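Local coordinates for putative HMP/thiamine permease protein YkoE (Bacillus subtilis, PDB 5EDL) that binds thiamine as the substrate-binding S component of an energy-coupling factor transporter and is probably responsible for moving its substrate across the membrane, at residues S122-F126 / M146-L151; W47-S51 / A64-E68; A55-P61 / W106-S110. The contacts are given in a common frame with arbitrary orientation. Residue numbers count along the deposited sequence, not the author numbering.

Interaction 1: residues S122-F126 / M146-L151; sequences SVASF and MLVIRL. With MPG ([(Z)-octadec-9-enyl] (2R)-2,3-bis(oxidanyl)propanoate), chain D.
Two helical turns, 122-126 of helix 111-132 and 146-151 of helix 140-170, pack with their N-to-C directions 142° apart and local axes 9.7 Å apart at closest approach. Their separation is uneven: CA atoms lie 5.5 Å apart at Ser122-Leu151 but 7.1 Å at Phe126-Leu147. At the tight end small Ser122 (chi1 m) points at the partner backbone, its OG donating to Arg150 O at 2.8 Å, and Val123 CG2 meets Leu151 CD2 at 3.9 Å. At the wider end the bump is the Phe126 ring (chi1 -149°, chi2 86°). It fills the hollow bounded by Met146, Leu147 and Arg150: Leu147 CB sits 4.0 Å from the ring centroid, 16° off the normal, a CH-pi contact, while Phe126 CE1 touches Met146 CB at 4.0 Å. Arg150 (chi1 t, chi2 t, chi3 m) crosses the interface, its NH1 donating to Ser125 OG at 3.0 Å; that OG also hydrogen-bonds Ser121 O. Phe126 CD1 lies over the guanidinium face, 3.6 Å from Arg150 CZ. Glu41 and Asp129 form salt bridges with Arg150, and Tyr44 a cation-pi contact. The chemistry implies an arginine paired with two acids and hydrogen-bonded to Ser125 at the thiamine pocket.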
loop_
_atom_site.group_PDB
_atom_site.type_symbol
_atom_site.label_atom_id
_atom_site.label_comp_id
_atom_site.label_asym_id
_atom_site.label_seq_id
_atom_site.Cartn_x
_atom_site.Cartn_y
_atom_site.Cartn_z
ATOM N N SER A 122 -7.742 3.765 2.212
ATOM C CA SER A 122 -8.752 3.504 3.228
ATOM C C SER A 122 -10.105 4.090 2.802
ATOM O O SER A 122 -11.123 3.408 2.830
ATOM C CB SER A 122 -8.330 4.087 4.576
ATOM O OG SER A 122 -7.173 3.445 5.073
ATOM N N VAL A 123 -10.099 5.355 2.401
ATOM C CA VAL A 123 -11.318 6.026 1.988
ATOM C C VAL A 123 -11.926 5.400 0.726
ATOM O O VAL A 123 -13.141 5.145 0.671
ATOM C CB VAL A 123 -11.066 7.528 1.747
ATOM C CG1 VAL A 123 -12.280 8.177 1.100
ATOM C CG2 VAL A 123 -10.715 8.230 3.059
ATOM N N ALA A 124 -11.092 5.157 -0.283
ATOM C CA ALA A 124 -11.567 4.592 -1.546
ATOM C C ALA A 124 -12.180 3.193 -1.352
ATOM O O ALA A 124 -13.216 2.875 -1.937
ATOM C CB ALA A 124 -10.435 4.531 -2.559
ATOM N N SER A 125 -11.523 2.363 -0.545
ATOM C CA SER A 125 -12.026 1.025 -0.304
ATOM C C SER A 125 -13.304 1.106 0.517
ATOM O O SER A 125 -14.172 0.271 0.366
ATOM C CB SER A 125 -10.982 0.139 0.397
ATOM O OG SER A 125 -10.602 0.672 1.650
ATOM N N PHE A 126 -13.428 2.113 1.378
ATOM C CA PHE A 126 -14.651 2.230 2.179
ATOM C C PHE A 126 -15.838 2.580 1.265
ATOM O O PHE A 126 -16.931 2.037 1.405
ATOM C CB PHE A 126 -14.482 3.265 3.296
ATOM C CG PHE A 126 -15.275 2.952 4.531
ATOM C CD1 PHE A 126 -14.753 2.124 5.517
ATOM C CD2 PHE A 126 -16.551 3.462 4.700
ATOM C CE1 PHE A 126 -15.478 1.830 6.651
ATOM C CE2 PHE A 126 -17.290 3.163 5.842
ATOM C CZ PHE A 126 -16.751 2.350 6.818
ATOM N N MET A 146 -15.602 1.953 12.103
ATOM C CA MET A 146 -14.824 1.148 11.160
ATOM C C MET A 146 -13.950 2.027 10.250
ATOM O O MET A 146 -12.800 1.690 9.994
ATOM C CB MET A 146 -15.731 0.252 10.313
ATOM C CG MET A 146 -16.307 -0.956 11.096
ATOM S SD MET A 146 -16.964 -2.282 10.035
ATOM C CE MET A 146 -18.341 -1.413 9.296
ATOM N N LEU A 147 -14.502 3.138 9.765
ATOM C CA LEU A 147 -13.729 4.058 8.935
ATOM C C LEU A 147 -12.524 4.621 9.688
ATOM O O LEU A 147 -11.424 4.705 9.137
ATOM C CB LEU A 147 -14.592 5.215 8.438
ATOM C CG LEU A 147 -13.863 6.236 7.559
ATOM C CD1 LEU A 147 -13.199 5.572 6.361
ATOM C CD2 LEU A 147 -14.835 7.345 7.112
ATOM N N VAL A 148 -12.744 5.021 10.935
ATOM C CA VAL A 148 -11.667 5.562 11.743
ATOM C C VAL A 148 -10.554 4.523 11.928
ATOM O O VAL A 148 -9.371 4.826 11.726
ATOM C CB VAL A 148 -12.173 6.042 13.111
ATOM C CG1 VAL A 148 -11.014 6.263 14.050
ATOM C CG2 VAL A 148 -12.989 7.328 12.949
ATOM N N ILE A 149 -10.936 3.304 12.308
ATOM C CA ILE A 149 -9.974 2.212 12.426
ATOM C C ILE A 149 -9.260 1.964 11.095
ATOM O O ILE A 149 -8.041 1.801 11.060
ATOM C CB ILE A 149 -10.635 0.898 12.889
ATOM C CG1 ILE A 149 -11.299 1.083 14.263
ATOM C CG2 ILE A 149 -9.597 -0.220 12.931
ATOM C CD1 ILE A 149 -12.126 -0.130 14.735
ATOM N N ARG A 150 -10.006 1.943 9.995
ATOM C CA ARG A 150 -9.370 1.693 8.706
ATOM C C ARG A 150 -8.427 2.841 8.316
ATOM O O ARG A 150 -7.389 2.604 7.696
ATOM C CB ARG A 150 -10.393 1.472 7.591
ATOM C CG ARG A 150 -9.753 0.848 6.327
ATOM C CD ARG A 150 -10.761 0.624 5.187
ATOM N NE ARG A 150 -11.822 -0.320 5.558
ATOM C CZ ARG A 150 -12.736 -0.789 4.715
ATOM N NH1 ARG A 150 -12.731 -0.411 3.441
ATOM N NH2 ARG A 150 -13.661 -1.641 5.148
ATOM N N LEU A 151 -8.790 4.071 8.666
ATOM C CA LEU A 151 -7.919 5.209 8.384
ATOM C C LEU A 151 -6.598 5.082 9.157
ATOM O O LEU A 151 -5.516 5.291 8.605
ATOM C CB LEU A 151 -8.622 6.523 8.723
ATOM C CG LEU A 151 -9.683 7.003 7.722
ATOM C CD1 LEU A 151 -10.565 8.077 8.330
ATOM C CD2 LEU A 151 -9.022 7.517 6.451
HETATM C C2 MPG D . -17.072 1.549 -7.386
HETATM C C3 MPG D . -16.459 2.291 -6.215
HETATM C C4 MPG D . -15.841 3.581 -6.709
HETATM C C5 MPG D . -14.996 4.248 -5.640
HETATM C C6 MPG D . -14.244 5.395 -6.285
HETATM C C7 MPG D . -13.608 6.293 -5.239
HETATM C C8 MPG D . -12.115 6.040 -5.147
HETATM C C9 MPG D . -11.331 7.084 -5.915
HETATM C C10 MPG D . -10.646 8.046 -5.257
HETATM C C11 MPG D . -10.645 8.099 -3.741
HETATM C C12 MPG D . -10.687 9.538 -3.267
HETATM C C13 MPG D . -9.888 9.680 -1.991
HETATM O O1 MPG D . -17.422 -0.774 -7.878
HETATM C C1 MPG D . -17.655 0.236 -6.917
HETATM C CXD MPG D . -18.331 -3.042 -8.596
HETATM O O2 MPG D . -17.784 -3.036 -9.893
HETATM C C21 MPG D . -19.662 -3.765 -8.625
HETATM O O3 MPG D . -19.451 -5.156 -8.742
HETATM O O4 MPG D . -19.649 -1.204 -7.893
HETATM C CX3 MPG D . -18.527 -1.619 -8.105
#

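Interaction 2: residues W47-S51 / A64-E68; sequences WFIVS and ALVSE. With VIB (3-(4-amino-2-methyl-pyrimidin-5-ylmethyl)-5-(2-hydroxy-ethyl)-4-methyl-thiazol-3-ium), chain B.
Residues 47-51 lead into helix 49-58 and face one turn of helix 63-77, residues 64-68, with the nearest CA atoms, Ser51 and Ala64, 3.9 Å apart. Among polar contacts, Ser51 OG (chi1 m) donates a hydrogen bond to Ala64 O at 2.7 Å, joining side chain to helix backbone. Glu68, with chi1 t, chi2 p and chi3 -4°, reaches back along the partner segment until OE2 stands 2.6 Å from Trp47 O, and OE1 hydrogen-bonds to Tyr21 while OE2 does so to Gln93. The van der Waals contacts follow: Val50 (chi1 t) points at helix 63-77 and puts CG1 3.4 Å from Ser67 OG, itself hydrogen-bonded to Ala63 O, and Ser51 OG lies 3.3 Å from Glu68 CB. Among ligand contacts, the Trp47 indole, at chi1 m and chi2 -60°, lays a face against the thiamine pyrimidine, Trp47 NE1 to C6A being 3.4 Å, and Glu68 OE2 is 4.0 Å from the methyl carbon CM2. The junction thus forms part of the vitamin pocket. Around it, helix 4-35 contributes Tyr21, Thr25 and Phe17, helix 85-103 contacts Phe48 through Gln93 and Ser51 through Ala97, and helices 111-132 and 140-170 touch Phe48.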
loop_
_atom_site.group_PDB
_atom_site.type_symbol
_atom_site.label_atom_id
_atom_site.label_comp_id
_atom_site.label_asym_id
_atom_site.label_seq_id
_atom_site.Cartn_x
_atom_site.Cartn_y
_atom_site.Cartn_z
ATOM N N TRP A 47 -3.369 -4.389 3.152
ATOM C CA TRP A 47 -3.746 -4.592 1.747
ATOM C C TRP A 47 -3.416 -3.397 0.853
ATOM O O TRP A 47 -3.631 -3.469 -0.365
ATOM C CB TRP A 47 -5.244 -4.940 1.620
ATOM C CG TRP A 47 -5.558 -6.315 2.154
ATOM C CD1 TRP A 47 -5.044 -7.509 1.724
ATOM C CD2 TRP A 47 -6.473 -6.631 3.208
ATOM N NE1 TRP A 47 -5.576 -8.549 2.460
ATOM C CE2 TRP A 47 -6.451 -8.031 3.381
ATOM C CE3 TRP A 47 -7.311 -5.859 4.028
ATOM C CZ2 TRP A 47 -7.237 -8.676 4.338
ATOM C CZ3 TRP A 47 -8.079 -6.500 4.982
ATOM C CH2 TRP A 47 -8.033 -7.894 5.132
ATOM N N PHE A 48 -2.919 -2.311 1.447
ATOM C CA PHE A 48 -2.479 -1.139 0.664
ATOM C C PHE A 48 -0.952 -0.981 0.585
ATOM O O PHE A 48 -0.454 -0.089 -0.110
ATOM C CB PHE A 48 -3.009 0.181 1.239
ATOM C CG PHE A 48 -4.434 0.152 1.699
ATOM C CD1 PHE A 48 -5.390 -0.618 1.059
ATOM C CD2 PHE A 48 -4.816 0.928 2.784
ATOM C CE1 PHE A 48 -6.710 -0.619 1.502
ATOM C CE2 PHE A 48 -6.124 0.938 3.237
ATOM C CZ PHE A 48 -7.081 0.160 2.594
ATOM N N ILE A 49 -0.217 -1.801 1.322
ATOM C CA ILE A 49 1.204 -1.523 1.537
ATOM C C ILE A 49 2.009 -1.490 0.228
ATOM O O ILE A 49 2.938 -0.710 0.101
ATOM C CB ILE A 49 1.844 -2.552 2.516
ATOM C CG1 ILE A 49 3.221 -2.044 2.970
ATOM C CG2 ILE A 49 1.940 -3.931 1.874
ATOM C CD1 ILE A 49 3.786 -2.791 4.156
ATOM N N VAL A 50 1.613 -2.302 -0.753
ATOM C CA VAL A 50 2.297 -2.345 -2.040
ATOM C C VAL A 50 2.320 -0.962 -2.700
ATOM O O VAL A 50 3.329 -0.565 -3.265
ATOM C CB VAL A 50 1.637 -3.378 -2.990
ATOM C CG1 VAL A 50 2.051 -3.150 -4.429
ATOM C CG2 VAL A 50 1.989 -4.780 -2.551
ATOM N N SER A 51 1.222 -0.223 -2.593
ATOM C CA SER A 51 1.144 1.093 -3.212
ATOM C C SER A 51 2.188 2.030 -2.633
ATOM O O SER A 51 2.838 2.761 -3.358
ATOM C CB SER A 51 -0.247 1.701 -3.039
ATOM O OG SER A 51 -1.173 1.083 -3.907
ATOM N N ALA A 64 1.872 3.733 -7.489
ATOM C CA ALA A 64 0.952 3.313 -6.442
ATOM C C ALA A 64 -0.211 2.556 -7.065
ATOM O O ALA A 64 -0.666 1.570 -6.520
ATOM C CB ALA A 64 0.438 4.506 -5.646
ATOM N N LEU A 65 -0.667 3.034 -8.216
ATOM C CA LEU A 65 -1.843 2.466 -8.862
ATOM C C LEU A 65 -1.526 1.107 -9.477
ATOM O O LEU A 65 -2.220 0.127 -9.215
ATOM C CB LEU A 65 -2.382 3.412 -9.943
ATOM C CG LEU A 65 -3.465 2.829 -10.857
ATOM C CD1 LEU A 65 -4.657 2.361 -10.010
ATOM C CD2 LEU A 65 -3.905 3.872 -11.888
ATOM N N VAL A 66 -0.477 1.059 -10.291
ATOM C CA VAL A 66 -0.166 -0.148 -11.040
ATOM C C VAL A 66 0.341 -1.275 -10.150
ATOM O O VAL A 66 -0.059 -2.419 -10.319
ATOM C CB VAL A 66 0.871 0.112 -12.148
ATOM C CG1 VAL A 66 1.170 -1.190 -12.887
ATOM C CG2 VAL A 66 0.344 1.159 -13.125
ATOM N N SER A 67 1.201 -0.963 -9.195
ATOM C CA SER A 67 1.692 -1.993 -8.286
ATOM C C SER A 67 0.531 -2.706 -7.553
ATOM O O SER A 67 0.547 -3.920 -7.409
ATOM C CB SER A 67 2.666 -1.387 -7.279
ATOM O OG SER A 67 2.012 -0.451 -6.440
ATOM N N GLU A 68 -0.465 -1.948 -7.094
ATOM C CA GLU A 68 -1.600 -2.518 -6.368
ATOM C C GLU A 68 -2.475 -3.380 -7.298
ATOM O O GLU A 68 -2.990 -4.419 -6.885
ATOM C CB GLU A 68 -2.431 -1.395 -5.721
ATOM C CG GLU A 68 -3.650 -1.835 -4.870
ATOM C CD GLU A 68 -3.287 -2.443 -3.509
ATOM O OE1 GLU A 68 -2.085 -2.612 -3.201
ATOM O OE2 GLU A 68 -4.216 -2.776 -2.749
HETATM C CM2 VIB B . -5.803 -6.442 -2.751
HETATM N N4A VIB B . -9.003 -4.925 0.626
HETATM C CM4 VIB B . -11.388 -7.499 3.949
HETATM O O1 VIB B . -13.895 -4.676 3.124
HETATM C C7 VIB B . -14.793 -5.536 2.452
HETATM C C6 VIB B . -14.355 -6.959 2.699
HETATM C C2 VIB B . -11.447 -7.449 0.056
HETATM S S1 VIB B . -12.961 -7.178 0.350
HETATM C C5 VIB B . -13.086 -7.181 1.895
HETATM C C4 VIB B . -11.781 -7.403 2.471
HETATM N N3 VIB B . -10.748 -7.580 1.303
HETATM C C7A VIB B . -9.340 -7.858 1.569
HETATM C C4A VIB B . -8.279 -6.004 -0.011
HETATM N N3A VIB B . -7.435 -5.757 -1.015
HETATM C C2A VIB B . -6.763 -6.786 -1.600
HETATM N N1A VIB B . -6.939 -8.069 -1.149
HETATM C C6A VIB B . -7.792 -8.338 -0.126
HETATM C C5A VIB B . -8.459 -7.284 0.445
#

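Interaction 3: residues A55-P61 / W106-S110; sequences AYMIRKP and WKAYS. With MPG ([(Z)-octadec-9-enyl] (2R)-2,3-bis(oxidanyl)propanoate), chain C.
This is a loop-to-helix-end contact built on two CH-pi contacts: the loop 106-110 between helices 85-103 and 111-132 of the helical S component lies against the C-terminal end of helix 49-58 and the link that follows it. No direct hydrogen bond crosses the interface, which buries 361 Å² in all. The nearest CA pairs are Tyr56-Tyr109 at 6.0 Å and Pro61-Trp106 at 6.1 Å. Residues 55-58 are helical, and Arg59 ends the helix with positive phi (64/41), after which Lys60 and Pro61 are extended (-133/155 and -62/140). Trp106 also has positive phi (55/27).

Tyr109 points its CA-CB bond toward residues 55-61 (chi1 m, chi2 -83°). Arg59, m at chi1 and extended beyond, lies along one face of the Tyr109 ring, with CG 3.7 Å from the ring centroid and 10° off the normal; its guanidinium has Tyr109 CG over one face, its NE donates to Tyr56 O at 2.8 Å, and NH2 makes a salt bridge with Glu183. Tyr56 CD1 touches Tyr109 CB at 3.9 Å. The second CH-pi contact sets Pro61 on the Trp106 indole (chi1 m, chi2 -80°): Pro61 CA is 3.5 Å from the centroid of the five-membered ring, 17° off its normal, and Pro61 CB is 3.5 Å from Trp106 CE2. Trp106 NE1 hydrogen-bonds to Glu98, and Trp106 CZ2 is 3.8 Å from C10 of the MPG of chain C. Between them, Tyr109 OH donates to Trp106 O at 2.8 Å, and one water donates to both Tyr109 OH and Lys60 O, each at 2.9 Å.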
loop_
_atom_site.group_PDB
_atom_site.type_symbol
_atom_site.label_atom_id
_atom_site.label_comp_id
_atom_site.label_asym_id
_atom_site.label_seq_id
_atom_site.Cartn_x
_atom_site.Cartn_y
_atom_site.Cartn_z
ATOM N N ALA A 55 5.643 3.393 -4.698
ATOM C CA ALA A 55 5.745 4.840 -4.900
ATOM C C ALA A 55 6.985 5.400 -4.203
ATOM O O ALA A 55 7.751 6.159 -4.789
ATOM C CB ALA A 55 4.491 5.551 -4.398
ATOM N N TYR A 56 7.158 5.026 -2.942
ATOM C CA TYR A 56 8.278 5.517 -2.145
ATOM C C TYR A 56 9.626 5.060 -2.740
ATOM O O TYR A 56 10.599 5.815 -2.743
ATOM C CB TYR A 56 8.102 5.053 -0.694
ATOM C CG TYR A 56 9.178 5.454 0.298
ATOM C CD1 TYR A 56 9.364 6.777 0.674
ATOM C CD2 TYR A 56 9.971 4.491 0.888
ATOM C CE1 TYR A 56 10.348 7.130 1.597
ATOM C CE2 TYR A 56 10.941 4.822 1.809
ATOM C CZ TYR A 56 11.136 6.136 2.157
ATOM O OH TYR A 56 12.098 6.421 3.078
ATOM N N MET A 57 9.666 3.849 -3.288
ATOM C CA MET A 57 10.896 3.331 -3.891
ATOM C C MET A 57 11.198 3.976 -5.234
ATOM O O MET A 57 12.327 4.367 -5.489
ATOM C CB MET A 57 10.830 1.815 -4.094
ATOM C CG MET A 57 10.964 0.970 -2.835
ATOM S SD MET A 57 11.010 -0.790 -3.295
ATOM C CE MET A 57 11.490 -0.631 -5.025
ATOM N N ILE A 58 10.183 4.067 -6.091
ATOM C CA ILE A 58 10.400 4.393 -7.495
ATOM C C ILE A 58 10.164 5.873 -7.780
ATOM O O ILE A 58 10.890 6.483 -8.562
ATOM C CB ILE A 58 9.498 3.528 -8.399
ATOM C CG1 ILE A 58 9.901 2.058 -8.261
ATOM C CG2 ILE A 58 9.568 4.010 -9.843
ATOM C CD1 ILE A 58 8.952 1.086 -8.936
ATOM N N ARG A 59 9.145 6.431 -7.130
ATOM C CA ARG A 59 8.889 7.867 -7.117
ATOM C C ARG A 59 8.554 8.413 -8.505
ATOM O O ARG A 59 8.995 9.490 -8.879
ATOM C CB ARG A 59 10.093 8.608 -6.506
ATOM C CG ARG A 59 10.386 8.132 -5.079
ATOM C CD ARG A 59 11.380 8.994 -4.298
ATOM N NE ARG A 59 11.451 8.506 -2.923
ATOM C CZ ARG A 59 12.188 9.030 -1.957
ATOM N NH1 ARG A 59 12.966 10.076 -2.193
ATOM N NH2 ARG A 59 12.154 8.491 -0.746
ATOM N N LYS A 60 7.753 7.661 -9.256
ATOM C CA LYS A 60 7.294 8.097 -10.561
ATOM C C LYS A 60 5.778 7.855 -10.662
ATOM O O LYS A 60 5.237 7.024 -9.948
ATOM C CB LYS A 60 8.056 7.371 -11.669
ATOM C CG LYS A 60 9.560 7.649 -11.630
ATOM C CD LYS A 60 10.315 7.029 -12.775
ATOM C CE LYS A 60 11.798 7.445 -12.724
ATOM N NZ LYS A 60 12.620 6.724 -13.721
ATOM N N PRO A 61 5.101 8.616 -11.524
ATOM C CA PRO A 61 3.639 8.570 -11.580
ATOM C C PRO A 61 3.138 7.185 -11.967
ATOM O O PRO A 61 3.715 6.529 -12.825
ATOM C CB PRO A 61 3.289 9.606 -12.655
ATOM C CG PRO A 61 4.505 10.522 -12.720
ATOM C CD PRO A 61 5.672 9.623 -12.441
ATOM N N TRP A 106 3.935 13.837 -7.330
ATOM C CA TRP A 106 4.908 12.755 -7.290
ATOM C C TRP A 106 6.294 13.255 -6.878
ATOM O O TRP A 106 7.301 12.641 -7.214
ATOM C CB TRP A 106 4.975 12.042 -8.649
ATOM C CG TRP A 106 3.640 11.500 -9.083
ATOM C CD1 TRP A 106 3.039 10.333 -8.659
ATOM C CD2 TRP A 106 2.723 12.107 -10.001
ATOM N NE1 TRP A 106 1.824 10.190 -9.256
ATOM C CE2 TRP A 106 1.601 11.257 -10.088
ATOM C CE3 TRP A 106 2.746 13.276 -10.769
ATOM C CZ2 TRP A 106 0.512 11.541 -10.910
ATOM C CZ3 TRP A 106 1.661 13.555 -11.586
ATOM C CH2 TRP A 106 0.562 12.688 -11.650
ATOM N N LYS A 107 6.324 14.352 -6.121
ATOM C CA LYS A 107 7.574 14.938 -5.630
ATOM C C LYS A 107 7.732 14.872 -4.111
ATOM O O LYS A 107 8.726 15.354 -3.584
ATOM C CB LYS A 107 7.677 16.409 -6.051
ATOM C CG LYS A 107 7.843 16.649 -7.533
ATOM C CD LYS A 107 7.669 18.134 -7.856
ATOM C CE LYS A 107 8.546 18.999 -6.968
ATOM N NZ LYS A 107 8.468 20.447 -7.324
ATOM N N ALA A 108 6.742 14.327 -3.410
ATOM C CA ALA A 108 6.756 14.321 -1.945
ATOM C C ALA A 108 6.634 12.912 -1.365
ATOM O O ALA A 108 5.637 12.215 -1.595
ATOM C CB ALA A 108 5.640 15.194 -1.407
ATOM N N TYR A 109 7.633 12.500 -0.592
ATOM C CA TYR A 109 7.633 11.144 -0.055
ATOM C C TYR A 109 7.952 11.103 1.437
ATOM O O TYR A 109 8.347 10.071 1.967
ATOM C CB TYR A 109 8.595 10.275 -0.877
ATOM C CG TYR A 109 8.125 10.204 -2.310
ATOM C CD1 TYR A 109 7.148 9.297 -2.692
ATOM C CD2 TYR A 109 8.593 11.102 -3.261
ATOM C CE1 TYR A 109 6.684 9.253 -3.981
ATOM C CE2 TYR A 109 8.125 11.076 -4.558
ATOM C CZ TYR A 109 7.176 10.139 -4.917
ATOM O OH TYR A 109 6.701 10.091 -6.206
ATOM N N SER A 110 7.715 12.225 2.116
ATOM C CA SER A 110 7.810 12.271 3.568
ATOM C C SER A 110 6.734 11.356 4.188
ATOM O O SER A 110 5.739 11.020 3.543
ATOM C CB SER A 110 7.657 13.711 4.080
ATOM O OG SER A 110 6.311 14.151 3.958
HETATM C C2 MPG C . -8.894 10.148 -7.947
HETATM C C3 MPG C . -7.648 10.843 -8.452
HETATM C C4 MPG C . -6.601 9.810 -8.806
HETATM C C5 MPG C . -6.980 9.146 -10.108
HETATM C C6 MPG C . -5.824 9.225 -11.075
HETATM C C7 MPG C . -4.752 8.259 -10.635
HETATM C C8 MPG C . -3.826 7.965 -11.794
HETATM C C9 MPG C . -2.779 9.052 -11.874
HETATM C C10 MPG C . -1.708 8.962 -12.695
HETATM C C11 MPG C . -1.474 7.772 -13.598
HETATM C C12 MPG C . -1.248 8.285 -15.004
HETATM C C13 MPG C . 0.052 9.064 -15.078
HETATM C C14 MPG C . -0.195 10.554 -15.209
HETATM C C15 MPG C . 0.879 11.185 -16.068
HETATM C C16 MPG C . 1.401 12.435 -15.397
HETATM C C17 MPG C . 2.593 12.967 -16.157
HETATM C C18 MPG C . 3.468 13.748 -15.203
HETATM O O1 MPG C . -10.150 11.232 -6.240
HETATM C C1 MPG C . -9.953 11.180 -7.633
HETATM O O HOH W 1 5.009 7.876 -7.160
#

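Interactions 1 and 2 belong to the thiamine site, and interaction 3 lies apart from it. The centres of 1 and 2 are 16 Å apart, yet they meet directly: Phe48 CE2 packs 3.3 Å from Ser122 OG, and Phe48 CZ 3.7 Å from Ser125 OG. Arg150 in 122-126/146-151 and Trp47 and Glu68 in 47-51/64-68 all line the vitamin pocket, and Asp129, a salt-bridge partner of Arg150, also hydrogen-bonds thiamine. Interaction 3 shares helix 49-58 with interaction 2, their centres 12 Å apart and their segments alternating along the chain. From interaction 1 it is remote, with nearest atoms about 14 Å away. Two different lipid molecules contact interactions 1 and 3, at Ala124 and Trp106.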